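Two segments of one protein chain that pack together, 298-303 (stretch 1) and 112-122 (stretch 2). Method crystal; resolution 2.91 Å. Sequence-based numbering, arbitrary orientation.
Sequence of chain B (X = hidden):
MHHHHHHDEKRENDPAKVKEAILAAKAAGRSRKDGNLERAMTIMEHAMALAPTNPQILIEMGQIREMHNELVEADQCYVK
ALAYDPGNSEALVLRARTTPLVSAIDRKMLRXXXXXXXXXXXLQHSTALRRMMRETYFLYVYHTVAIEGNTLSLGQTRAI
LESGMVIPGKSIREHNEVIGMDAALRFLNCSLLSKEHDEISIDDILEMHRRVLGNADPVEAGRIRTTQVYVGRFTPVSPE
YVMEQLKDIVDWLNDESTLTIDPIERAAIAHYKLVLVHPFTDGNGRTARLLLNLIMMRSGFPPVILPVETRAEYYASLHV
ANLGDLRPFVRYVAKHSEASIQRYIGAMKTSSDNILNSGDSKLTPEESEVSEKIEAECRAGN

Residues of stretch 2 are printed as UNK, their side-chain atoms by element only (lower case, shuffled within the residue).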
# COMPACT_ATOMS: atom_id res chain seq x y z
N ARG B 298 23.68 11.88 -8.45
CA ARG B 298 24.11 13.16 -7.91
C ARG B 298 25.56 13.44 -8.27
O ARG B 298 26.06 14.54 -8.03
CB ARG B 298 23.89 13.23 -6.40
CG ARG B 298 22.47 12.91 -6.03
CD ARG B 298 22.06 13.49 -4.70
NE ARG B 298 23.12 13.43 -3.72
CZ ARG B 298 23.32 14.39 -2.82
NH1 ARG B 298 22.53 15.45 -2.82
NH2 ARG B 298 24.31 14.28 -1.93
N SER B 299 26.24 12.44 -8.81
CA SER B 299 27.60 12.62 -9.28
C SER B 299 27.63 12.61 -10.80
O SER B 299 28.67 12.35 -11.40
CB SER B 299 28.51 11.53 -8.73
OG SER B 299 28.50 11.57 -7.31
N GLY B 300 26.48 12.86 -11.41
CA GLY B 300 26.42 13.04 -12.85
C GLY B 300 26.26 11.80 -13.72
O GLY B 300 26.45 11.87 -14.92
N PHE B 301 25.94 10.66 -13.12
CA PHE B 301 25.70 9.44 -13.90
C PHE B 301 24.25 9.32 -14.32
O PHE B 301 23.36 9.79 -13.61
CB PHE B 301 26.11 8.19 -13.12
CG PHE B 301 27.59 7.99 -13.02
CD1 PHE B 301 28.33 8.60 -12.02
CD2 PHE B 301 28.25 7.19 -13.94
CE1 PHE B 301 29.69 8.42 -11.94
CE2 PHE B 301 29.62 7.00 -13.87
CZ PHE B 301 30.34 7.61 -12.87
N PRO B 302 24.01 8.68 -15.47
CA PRO B 302 22.64 8.30 -15.81
C PRO B 302 22.18 7.23 -14.84
O PRO B 302 23.02 6.69 -14.14
CB PRO B 302 22.77 7.75 -17.23
CG PRO B 302 24.17 7.25 -17.30
CD PRO B 302 24.98 8.21 -16.48
N PRO B 303 20.88 6.90 -14.82
CA PRO B 303 20.45 5.82 -13.92
C PRO B 303 21.25 4.53 -14.12
O PRO B 303 21.59 4.16 -15.25
CB PRO B 303 18.98 5.64 -14.28
CG PRO B 303 18.57 7.01 -14.68
CD PRO B 303 19.74 7.59 -15.43
N UNK B 112 38.50 5.04 -16.42
CA UNK B 112 37.87 4.85 -17.73
C UNK B 112 36.36 5.12 -17.64
O UNK B 112 35.79 5.85 -18.48
c UNK B 112 38.14 3.44 -18.25
o UNK B 112 37.20 3.08 -19.23
N UNK B 113 35.71 4.54 -16.63
CA UNK B 113 34.29 4.79 -16.41
C UNK B 113 34.03 6.28 -16.19
O UNK B 113 33.07 6.84 -16.72
c UNK B 113 33.78 2.52 -15.48
c UNK B 113 32.37 4.46 -14.80
c UNK B 113 33.77 4.01 -15.19
N UNK B 114 34.88 6.93 -15.41
CA UNK B 114 34.73 8.36 -15.19
C UNK B 114 34.87 9.19 -16.48
O UNK B 114 34.10 10.12 -16.70
n UNK B 114 34.68 9.78 -12.01
c UNK B 114 34.92 7.61 -11.96
c UNK B 114 35.13 8.70 -12.73
n UNK B 114 34.36 8.05 -10.78
c UNK B 114 35.69 8.83 -14.12
c UNK B 114 34.22 9.36 -10.84
N UNK B 115 35.82 8.85 -17.35
CA UNK B 115 35.99 9.69 -18.54
C UNK B 115 34.82 9.45 -19.49
O UNK B 115 34.35 10.37 -20.20
c UNK B 115 38.52 9.35 -18.35
o UNK B 115 38.63 10.20 -17.42
c UNK B 115 37.31 9.40 -19.27
o UNK B 115 39.40 8.48 -18.57
N UNK B 116 34.27 8.24 -19.46
CA UNK B 116 33.11 7.96 -20.28
C UNK B 116 31.86 8.67 -19.74
O UNK B 116 30.98 9.08 -20.50
c UNK B 116 32.01 6.40 -22.65
c UNK B 116 32.90 6.45 -20.36
c UNK B 116 31.77 5.94 -21.22
c UNK B 116 31.72 4.43 -21.14
N UNK B 117 31.82 8.88 -18.42
CA UNK B 117 30.75 9.69 -17.82
C UNK B 117 30.89 11.13 -18.25
O UNK B 117 29.91 11.79 -18.57
c UNK B 117 30.26 11.13 -14.28
c UNK B 117 29.81 10.66 -15.65
c UNK B 117 30.74 9.62 -16.29
c UNK B 117 32.26 12.18 -13.29
n UNK B 117 33.39 12.88 -13.45
n UNK B 117 31.90 11.78 -12.07
n UNK B 117 31.50 11.89 -14.34
N UNK B 118 32.12 11.64 -18.24
CA UNK B 118 32.34 13.02 -18.66
C UNK B 118 31.93 13.21 -20.11
O UNK B 118 31.41 14.27 -20.47
c UNK B 118 34.17 13.59 -17.01
o UNK B 118 33.26 13.87 -16.21
c UNK B 118 33.80 13.43 -18.47
o UNK B 118 35.37 13.45 -16.67
N UNK B 119 32.09 12.19 -20.95
CA UNK B 119 31.68 12.37 -22.33
C UNK B 119 30.19 12.05 -22.53
O UNK B 119 29.59 12.40 -23.56
c UNK B 119 31.85 10.81 -24.39
o UNK B 119 34.02 10.17 -25.14
c UNK B 119 32.57 11.52 -23.25
o UNK B 119 32.27 9.22 -26.10
c UNK B 119 32.78 10.00 -25.27
N UNK B 120 29.54 11.49 -21.51
CA UNK B 120 28.08 11.39 -21.53
C UNK B 120 27.42 12.76 -21.31
O UNK B 120 26.41 13.07 -21.92
c UNK B 120 25.61 11.05 -19.05
c UNK B 120 25.19 9.93 -21.12
c UNK B 120 23.81 9.99 -20.88
c UNK B 120 26.10 10.47 -20.22
c UNK B 120 23.34 10.58 -19.72
c UNK B 120 24.23 11.11 -18.80
c UNK B 120 27.58 10.40 -20.48
N UNK B 121 28.00 13.55 -20.40
CA UNK B 121 27.44 14.84 -20.02
C UNK B 121 27.66 15.94 -21.05
O UNK B 121 27.11 17.04 -20.92
o UNK B 121 26.47 13.88 -17.50
n UNK B 121 28.50 14.17 -16.58
c UNK B 121 28.02 15.29 -18.67
c UNK B 121 27.59 14.39 -17.52
N UNK B 122 28.44 15.65 -22.08
CA UNK B 122 28.71 16.62 -23.14
C UNK B 122 27.87 16.31 -24.36
O UNK B 122 27.95 17.00 -25.37
n UNK B 122 31.85 18.51 -20.78
c UNK B 122 30.20 16.67 -23.49
c UNK B 122 30.69 18.16 -21.43
n UNK B 122 32.41 17.23 -22.40
c UNK B 122 32.87 17.93 -21.39
c UNK B 122 31.03 17.34 -22.45

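Position 112 carries one carbon followed by one oxygen, the pattern of a hydroxymethyl group, and is out of reach of stretch 1; it is Ser 112, whose carbonyl O accepts a hydrogen bond from the backbone N of position 116, 3.0 Å away. At 113 there are three carbons, one attached to CA and carrying the other two. This fork at CB is that of Val 113, and its CG1 meets the edge of the Phe 301 ring, 3.9 Å from CE2.

Position 114 has one carbon and then a five-membered ring of three carbons and two nitrogens, an imidazole, so the residue is His 114. The edge of Phe 301 is directed toward the face of this ring, with planes at 89° and centroids 5.9 Å apart. Two carbons, the second bearing two oxygens, form the short carboxylate at 115; it is exposed, out of reach of stretch 1, and identified as Asp 115. The four carbons at 116 fork at the second, as in Leu 116, which makes no contact with stretch 1.

The side chain at 117 is the longest of the set: three carbons, a nitrogen, then a carbon carrying two more nitrogens. Its CA-to-CB bond points toward stretch 1, and a chain ending in a guanidinium can only be Arg 117. The aliphatic part lies over one face of Phe 301, with CD of Arg 117 3.8 Å from the ring centroid and 18° off the normal, while CG of Arg 117 is 3.6 Å from O of Gly 300. Farther out, NH1 of Arg 117 donates a weak hydrogen bond to O of Ser 299 at 3.3 Å.

Position 118 again shows two carbons with two oxygens on the second and makes no contact across the interface. This is Asp 118, whose OD1 accepts from NE of Arg 117 at 3.2 Å and forms a salt bridge with NH2 of Arg 117 at 2.9 Å. One carbon more before the carboxylate distinguishes 119 as Glu 119, remote from stretch 1.

At 120, one carbon leads to a ring of six carbons with no further substituent, hence Phe 120. Pro 302 packs over one face of this ring, its CD 3.8 Å from CE2 of Phe 120. Position 121 has two carbons, the second carrying one oxygen and one nitrogen; this carboxamide belongs to Asn 121, and its end approaches O of Gly 300. Position 122 repeats the imidazole pattern, as His 122, and stays clear of the contact.

The contact therefore centres on Arg 117, which covers Phe 301 with its methylene groups and reaches the Ser 299 carbonyl with its guanidinium, while Asp 118 forms a salt bridge with that guanidinium. Val 113 and Phe 120, one helical turn before and nearly one after, extend the packing to Phe 301 and Pro 302. The backbone angles at Gly 300 by themselves call for glycine, since a CB would jam against O of Ser 299.

Stretch 2, residues 112-122: SVHDLRDEFNH
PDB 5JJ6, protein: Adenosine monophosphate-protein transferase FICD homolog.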